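Local structure of Rho guanine nucleotide exchange factor 3 (Mus musculus, 2Z0Q) at residues E59-I63 with L121-K125; A118-L122 with L149-D154. The protein acts as a guanine nucleotide exchange factor for the GTPases RhoA and RhoB, and this chain is its DH-PH part. All blocks are in the same frame, centred on the assembly; numbering follows the deposited sequence.

Overall arrangement
Both contacts lie in the all-helical DH domain, the module that carries exchange activity in Dbl-family proteins, and both use helix 107-125. Their centres are about 7 Å apart. In contact 1 this helix meets the short helix 57-64; in contact 2 it meets the loop 149-154 that leads into helix 155-172. Leu121 works in contact 1 alone, whereas CD1 of Leu122 serves both, touching Ile63 and Trp150, and its CD2 is given to the loop. The two partners also touch one another directly: CG2 of Ile63 is 3.9 Å from CZ of Phe152, and the backbone O of Ile63 is 3.4 Å from CD2 of Leu153. The assembly is this single chain, without a GTPase.

Contact 1: E59-I63 with L121-K125; sequences ELNQI and LLDHK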
ATOM      1  N   GLU A  59      17.077   4.123   9.130  1.00 39.57           N
ATOM      2  CA  GLU A  59      16.282   3.635   8.003  1.00 39.36           C
ATOM      3  C   GLU A  59      15.688   2.243   8.170  1.00 38.94           C
ATOM      4  O   GLU A  59      14.567   1.997   7.730  1.00 38.65           O
ATOM      5  CB  GLU A  59      17.121   3.665   6.720  1.00 38.24           C
ATOM      6  CG  GLU A  59      17.572   5.061   6.316  1.00 38.11           C
ATOM      7  CD  GLU A  59      18.584   5.042   5.189  1.00 36.99           C
ATOM      8  OE1 GLU A  59      19.382   4.086   5.116  1.00 36.94           O
ATOM      9  OE2 GLU A  59      18.589   5.982   4.378  1.00 38.57           O
ATOM     10  N   LEU A  60      16.450   1.333   8.776  1.00 38.76           N
ATOM     11  CA  LEU A  60      16.000  -0.032   9.001  1.00 38.97           C
ATOM     12  C   LEU A  60      14.985  -0.050  10.116  1.00 40.20           C
ATOM     13  O   LEU A  60      14.033  -0.839  10.080  1.00 40.05           O
ATOM     14  CB  LEU A  60      17.177  -0.943   9.381  1.00 38.80           C
ATOM     15  CG  LEU A  60      18.194  -1.245   8.281  1.00 38.73           C
ATOM     16  CD1 LEU A  60      19.369  -2.033   8.851  1.00 38.97           C
ATOM     17  CD2 LEU A  60      17.511  -2.029   7.178  1.00 37.69           C
ATOM     18  N   ASN A  61      15.192   0.800  11.121  1.00 41.93           N
ATOM     19  CA  ASN A  61      14.260   0.856  12.242  1.00 44.26           C
ATOM     20  C   ASN A  61      12.930   1.369  11.740  1.00 44.21           C
ATOM     21  O   ASN A  61      11.878   0.921  12.200  1.00 44.06           O
ATOM     22  CB  ASN A  61      14.756   1.786  13.352  1.00 46.19           C
ATOM     23  CG  ASN A  61      15.955   1.228  14.090  1.00 48.65           C
ATOM     24  OD1 ASN A  61      16.021   0.035  14.394  1.00 50.58           O
ATOM     25  ND2 ASN A  61      16.902   2.095  14.407  1.00 50.48           N
ATOM     26  N   GLN A  62      12.989   2.298  10.787  1.00 43.77           N
ATOM     27  CA  GLN A  62      11.779   2.883  10.232  1.00 44.68           C
ATOM     28  C   GLN A  62      11.029   1.935   9.297  1.00 44.62           C
ATOM     29  O   GLN A  62       9.880   2.194   8.934  1.00 45.37           O
ATOM     30  CB  GLN A  62      12.098   4.168   9.469  1.00 45.98           C
ATOM     31  CG  GLN A  62      10.867   5.053   9.290  1.00 49.30           C
ATOM     32  CD  GLN A  62      11.065   6.158   8.276  1.00 50.03           C
ATOM     33  OE1 GLN A  62      12.043   6.896   8.327  1.00 52.92           O
ATOM     34  NE2 GLN A  62      10.129   6.278   7.345  1.00 51.81           N
ATOM     35  N   ILE A  63      11.671   0.840   8.905  1.00 43.20           N
ATOM     36  CA  ILE A  63      11.033  -0.113   8.008  1.00 41.47           C
ATOM     37  C   ILE A  63      10.526  -1.377   8.706  1.00 41.07           C
ATOM     38  O   ILE A  63       9.416  -1.820   8.429  1.00 39.95           O
ATOM     39  CB  ILE A  63      11.995  -0.469   6.836  1.00 41.40           C
ATOM     40  CG1 ILE A  63      12.144   0.764   5.931  1.00 41.72           C
ATOM     41  CG2 ILE A  63      11.476  -1.655   6.037  1.00 41.83           C
ATOM     42  CD1 ILE A  63      13.121   0.594   4.789  1.00 42.09           C
ATOM     43  N   LEU A 121      10.232   5.971   1.748  1.00 29.37           N
ATOM     44  CA  LEU A 121      11.657   5.694   1.878  1.00 30.01           C
ATOM     45  C   LEU A 121      12.028   4.488   1.026  1.00 31.19           C
ATOM     46  O   LEU A 121      13.040   4.486   0.310  1.00 32.72           O
ATOM     47  CB  LEU A 121      12.017   5.417   3.332  1.00 31.98           C
ATOM     48  CG  LEU A 121      13.418   4.835   3.558  1.00 32.83           C
ATOM     49  CD1 LEU A 121      14.474   5.904   3.269  1.00 32.94           C
ATOM     50  CD2 LEU A 121      13.533   4.336   4.971  1.00 32.89           C
ATOM     51  N   LEU A 122      11.212   3.445   1.100  1.00 31.59           N
ATOM     52  CA  LEU A 122      11.473   2.239   0.340  1.00 33.11           C
ATOM     53  C   LEU A 122      11.474   2.514  -1.170  1.00 32.68           C
ATOM     54  O   LEU A 122      12.287   1.947  -1.899  1.00 33.32           O
ATOM     55  CB  LEU A 122      10.423   1.184   0.695  1.00 34.51           C
ATOM     56  CG  LEU A 122      10.762  -0.289   0.515  1.00 37.64           C
ATOM     57  CD1 LEU A 122      12.185  -0.579   1.015  1.00 37.11           C
ATOM     58  CD2 LEU A 122       9.733  -1.125   1.291  1.00 36.63           C
ATOM     59  N   ASP A 123      10.568   3.363  -1.644  1.00 31.93           N
ATOM     60  CA  ASP A 123      10.522   3.679  -3.073  1.00 33.77           C
ATOM     61  C   ASP A 123      11.830   4.349  -3.477  1.00 35.97           C
ATOM     62  O   ASP A 123      12.330   4.184  -4.583  1.00 36.97           O
ATOM     63  CB  ASP A 123       9.383   4.657  -3.407  1.00 32.74           C
ATOM     64  CG  ASP A 123       8.006   4.015  -3.375  1.00 35.08           C
ATOM     65  OD1 ASP A 123       7.929   2.772  -3.403  1.00 33.94           O
ATOM     66  OD2 ASP A 123       6.998   4.769  -3.358  1.00 34.20           O
ATOM     67  N   HIS A 124      12.383   5.141  -2.577  1.00 38.33           N
ATOM     68  CA  HIS A 124      13.609   5.820  -2.906  1.00 41.72           C
ATOM     69  C   HIS A 124      14.788   4.849  -2.941  1.00 43.15           C
ATOM     70  O   HIS A 124      15.634   4.939  -3.831  1.00 43.43           O
ATOM     71  CB  HIS A 124      13.864   6.934  -1.900  1.00 43.08           C
ATOM     72  CG  HIS A 124      15.147   7.661  -2.133  1.00 45.43           C
ATOM     73  ND1 HIS A 124      15.411   8.345  -3.300  1.00 47.15           N
ATOM     74  CD2 HIS A 124      16.245   7.800  -1.356  1.00 46.12           C
ATOM     75  CE1 HIS A 124      16.619   8.874  -3.232  1.00 47.70           C
ATOM     76  NE2 HIS A 124      17.147   8.557  -2.061  1.00 47.52           N
ATOM     77  N   LYS A 125      14.827   3.926  -1.977  1.00 44.27           N
ATOM     78  CA  LYS A 125      15.900   2.942  -1.864  1.00 45.37           C
ATOM     79  C   LYS A 125      16.040   1.998  -3.045  1.00 47.28           C
ATOM     80  O   LYS A 125      17.121   1.478  -3.288  1.00 48.07           O
ATOM     81  CB  LYS A 125      15.734   2.119  -0.587  1.00 45.26           C
ATOM     82  CG  LYS A 125      16.059   2.890   0.679  1.00 45.46           C
ATOM     83  CD  LYS A 125      17.560   3.187   0.798  1.00 46.19           C
ATOM     84  CE  LYS A 125      17.835   4.199   1.924  1.00 46.96           C
ATOM     85  NZ  LYS A 125      19.280   4.303   2.313  1.00 46.71           N
TER
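Ile63 and Leu121 meet through single methyl groups, CD1 of the isoleucine lying 3.8 Å from CD2 of the leucine, with their side chains crossing at about a right angle. This is the close-packed part of a helix pair in the DH domain: the axes of 59-63 and 121-125 come no nearer than 11.6 Å and make an angle of 128°, a separation that the branched aliphatic side chains bridge. Leu121, with CG anti to its own N (chi1 168°), sends CD2 across the gap, where it also rests 4.0 Å from CB of Glu59 and 3.8 Å from the carbonyl O of Glu59. Deeper in, the same CD1 of Ile63 approaches CD1 of Leu122 at 4.1 Å; both of these residues are buried, as suits their purely hydrocarbon side chains.

The opposite character appears at Glu59 and Lys125, both partly exposed. Lys125 bends at chi2 and then runs out extended, bringing NZ to 2.7 Å from OE2 of Glu59 in a salt bridge, the ammonium standing 35° out of the carboxylate plane. A weaker bond of 2.8 Å joins NZ to OE1, and OE1 is also bonded to the backbone N of Thr56, which helps fix the rotation of the carboxylate. Gln62, an exposed residue, only comes near Leu121 through OE1. Were Glu59 an alanine, the ammonium of Lys125 would probably lose its charged mate and the N-H of Thr56 this acceptor. The chemistry is thus graded: methyl contacts join the helices on the more buried side, on the more exposed side a long lysine reaches across to a carboxylate, and Glu59 serves both parts, through CB and through its charge.

Contact 2: A118-L122 with L149-D154; sequences AKALL and LWNFLD
A mainly apolar helix-to-loop contact, closed by a salt bridge on its exposed side, joins helix 107-125 to the loop before helix 155-172. Leu122 is the central side chain. Its CD2 meets CD1 of Leu153 tip to tip at 3.6 Å and lies 3.5 Å from the carbonyl O of Leu149. CD1 turns instead to the six-membered ring of Trp150, 3.6 Å from CZ3, the two side chains crossing obliquely. The wide indole suits this place because it reaches both the side chain and the backbone O of Leu122, CZ3 coming 3.3 Å from that O. Beside Leu153 the helix presents Ala118, whose small CB lets CD1 of that leucine settle at 4.1 Å.

Within the DH helical bundle the loop is also tied to this helix at its backbone, Tyr111 OH being hydrogen-bonded to O of Leu153. At the surface, Lys119 bends at chi3 (147°) and carries NZ to 2.8 Å from OD1 of Asp154, meeting it on the syn side and only 15° out of the carboxylate plane. The length of lysine suits the reach to a short aspartate, whose backbone O is hydrogen-bonded to Ser158 OG in helix 155-172.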
ATOM      1  N   ALA A 118       7.429   4.884   5.539  1.00 28.42           N
ATOM      2  CA  ALA A 118       8.239   3.706   5.212  1.00 28.80           C
ATOM      3  C   ALA A 118       8.207   3.386   3.722  1.00 29.17           C
ATOM      4  O   ALA A 118       9.233   3.055   3.109  1.00 28.71           O
ATOM      5  CB  ALA A 118       7.745   2.472   6.032  1.00 28.71           C
ATOM      6  N   LYS A 119       7.021   3.474   3.128  1.00 28.17           N
ATOM      7  CA  LYS A 119       6.882   3.194   1.709  1.00 28.62           C
ATOM      8  C   LYS A 119       7.597   4.249   0.882  1.00 27.57           C
ATOM      9  O   LYS A 119       8.204   3.924  -0.134  1.00 28.08           O
ATOM     10  CB  LYS A 119       5.411   3.157   1.290  1.00 29.56           C
ATOM     11  CG  LYS A 119       4.687   1.943   1.804  1.00 35.05           C
ATOM     12  CD  LYS A 119       3.253   1.900   1.304  1.00 37.38           C
ATOM     13  CE  LYS A 119       2.819   0.459   1.094  1.00 38.90           C
ATOM     14  NZ  LYS A 119       1.457   0.432   0.521  1.00 40.27           N
ATOM     15  N   ALA A 120       7.526   5.502   1.315  1.00 25.34           N
ATOM     16  CA  ALA A 120       8.198   6.578   0.569  1.00 26.79           C
ATOM     17  C   ALA A 120       9.709   6.324   0.583  1.00 27.02           C
ATOM     18  O   ALA A 120      10.394   6.461  -0.436  1.00 26.07           O
ATOM     19  CB  ALA A 120       7.896   7.930   1.194  1.00 23.96           C
ATOM     20  N   LEU A 121      10.232   5.971   1.748  1.00 29.37           N
ATOM     21  CA  LEU A 121      11.657   5.694   1.878  1.00 30.01           C
ATOM     22  C   LEU A 121      12.028   4.488   1.026  1.00 31.19           C
ATOM     23  O   LEU A 121      13.040   4.486   0.310  1.00 32.72           O
ATOM     24  CB  LEU A 121      12.017   5.417   3.332  1.00 31.98           C
ATOM     25  CG  LEU A 121      13.418   4.835   3.558  1.00 32.83           C
ATOM     26  CD1 LEU A 121      14.474   5.904   3.269  1.00 32.94           C
ATOM     27  CD2 LEU A 121      13.533   4.336   4.971  1.00 32.89           C
ATOM     28  N   LEU A 122      11.212   3.445   1.100  1.00 31.59           N
ATOM     29  CA  LEU A 122      11.473   2.239   0.340  1.00 33.11           C
ATOM     30  C   LEU A 122      11.474   2.514  -1.170  1.00 32.68           C
ATOM     31  O   LEU A 122      12.287   1.947  -1.899  1.00 33.32           O
ATOM     32  CB  LEU A 122      10.423   1.184   0.695  1.00 34.51           C
ATOM     33  CG  LEU A 122      10.762  -0.289   0.515  1.00 37.64           C
ATOM     34  CD1 LEU A 122      12.185  -0.579   1.015  1.00 37.11           C
ATOM     35  CD2 LEU A 122       9.733  -1.125   1.291  1.00 36.63           C
ATOM     36  N   LEU A 149      11.023  -7.721  -0.584  1.00 53.58           N
ATOM     37  CA  LEU A 149      11.312  -6.557   0.256  1.00 52.63           C
ATOM     38  C   LEU A 149      10.427  -5.360  -0.037  1.00 52.35           C
ATOM     39  O   LEU A 149      10.180  -4.546   0.853  1.00 52.17           O
ATOM     40  CB  LEU A 149      12.771  -6.107   0.119  1.00 51.91           C
ATOM     41  CG  LEU A 149      13.082  -4.751   0.784  1.00 50.62           C
ATOM     42  CD1 LEU A 149      12.945  -4.866   2.289  1.00 50.23           C
ATOM     43  CD2 LEU A 149      14.487  -4.295   0.426  1.00 50.36           C
ATOM     44  N   TRP A 150       9.954  -5.256  -1.276  1.00 52.09           N
ATOM     45  CA  TRP A 150       9.117  -4.132  -1.689  1.00 52.40           C
ATOM     46  C   TRP A 150       7.626  -4.226  -1.345  1.00 52.21           C
ATOM     47  O   TRP A 150       6.905  -3.233  -1.487  1.00 50.67           O
ATOM     48  CB  TRP A 150       9.257  -3.910  -3.196  1.00 53.67           C
ATOM     49  CG  TRP A 150      10.673  -3.959  -3.666  1.00 55.26           C
ATOM     50  CD1 TRP A 150      11.234  -4.898  -4.482  1.00 55.63           C
ATOM     51  CD2 TRP A 150      11.728  -3.057  -3.307  1.00 56.01           C
ATOM     52  NE1 TRP A 150      12.575  -4.641  -4.653  1.00 55.82           N
ATOM     53  CE2 TRP A 150      12.906  -3.517  -3.943  1.00 56.27           C
ATOM     54  CE3 TRP A 150      11.795  -1.907  -2.510  1.00 55.92           C
ATOM     55  CZ2 TRP A 150      14.139  -2.867  -3.804  1.00 56.03           C
ATOM     56  CZ3 TRP A 150      13.021  -1.260  -2.372  1.00 56.60           C
ATOM     57  CH2 TRP A 150      14.176  -1.745  -3.017  1.00 56.63           C
ATOM     58  N   ASN A 151       7.160  -5.394  -0.897  1.00 51.69           N
ATOM     59  CA  ASN A 151       5.735  -5.540  -0.580  1.00 51.42           C
ATOM     60  C   ASN A 151       5.355  -6.243   0.716  1.00 50.41           C
ATOM     61  O   ASN A 151       4.173  -6.319   1.036  1.00 50.49           O
ATOM     62  CB  ASN A 151       5.002  -6.239  -1.733  1.00 53.31           C
ATOM     63  CG  ASN A 151       5.465  -7.687  -1.950  1.00 55.43           C
ATOM     64  OD1 ASN A 151       5.619  -8.463  -0.999  1.00 55.70           O
ATOM     65  ND2 ASN A 151       5.668  -8.055  -3.214  1.00 56.62           N
ATOM     66  N   PHE A 152       6.332  -6.763   1.456  1.00 49.52           N
ATOM     67  CA  PHE A 152       6.045  -7.466   2.704  1.00 47.20           C
ATOM     68  C   PHE A 152       5.406  -6.503   3.706  1.00 45.35           C
ATOM     69  O   PHE A 152       4.739  -6.925   4.644  1.00 44.68           O
ATOM     70  CB  PHE A 152       7.331  -8.043   3.291  1.00 49.23           C
ATOM     71  CG  PHE A 152       8.208  -7.015   3.939  1.00 50.79           C
ATOM     72  CD1 PHE A 152       8.174  -6.823   5.324  1.00 51.79           C
ATOM     73  CD2 PHE A 152       9.047  -6.209   3.164  1.00 51.64           C
ATOM     74  CE1 PHE A 152       8.967  -5.835   5.933  1.00 51.96           C
ATOM     75  CE2 PHE A 152       9.846  -5.218   3.760  1.00 51.75           C
ATOM     76  CZ  PHE A 152       9.802  -5.035   5.149  1.00 51.98           C
ATOM     77  N   LEU A 153       5.622  -5.209   3.501  1.00 43.91           N
ATOM     78  CA  LEU A 153       5.048  -4.196   4.383  1.00 43.58           C
ATOM     79  C   LEU A 153       3.527  -4.147   4.261  1.00 41.66           C
ATOM     80  O   LEU A 153       2.844  -3.675   5.168  1.00 41.93           O
ATOM     81  CB  LEU A 153       5.614  -2.812   4.063  1.00 45.79           C
ATOM     82  CG  LEU A 153       7.080  -2.570   4.432  1.00 47.85           C
ATOM     83  CD1 LEU A 153       7.448  -1.134   4.068  1.00 48.02           C
ATOM     84  CD2 LEU A 153       7.292  -2.819   5.914  1.00 48.69           C
ATOM     85  N   ASP A 154       3.009  -4.615   3.132  1.00 39.39           N
ATOM     86  CA  ASP A 154       1.575  -4.628   2.916  1.00 37.16           C
ATOM     87  C   ASP A 154       0.923  -5.840   3.599  1.00 35.49           C
ATOM     88  O   ASP A 154      -0.289  -5.862   3.717  1.00 33.64           O
ATOM     89  CB  ASP A 154       1.210  -4.685   1.423  1.00 38.99           C
ATOM     90  CG  ASP A 154       1.686  -3.466   0.617  1.00 42.40           C
ATOM     91  OD1 ASP A 154       1.670  -2.313   1.125  1.00 41.68           O
ATOM     92  OD2 ASP A 154       2.054  -3.679  -0.567  1.00 44.78           O
TER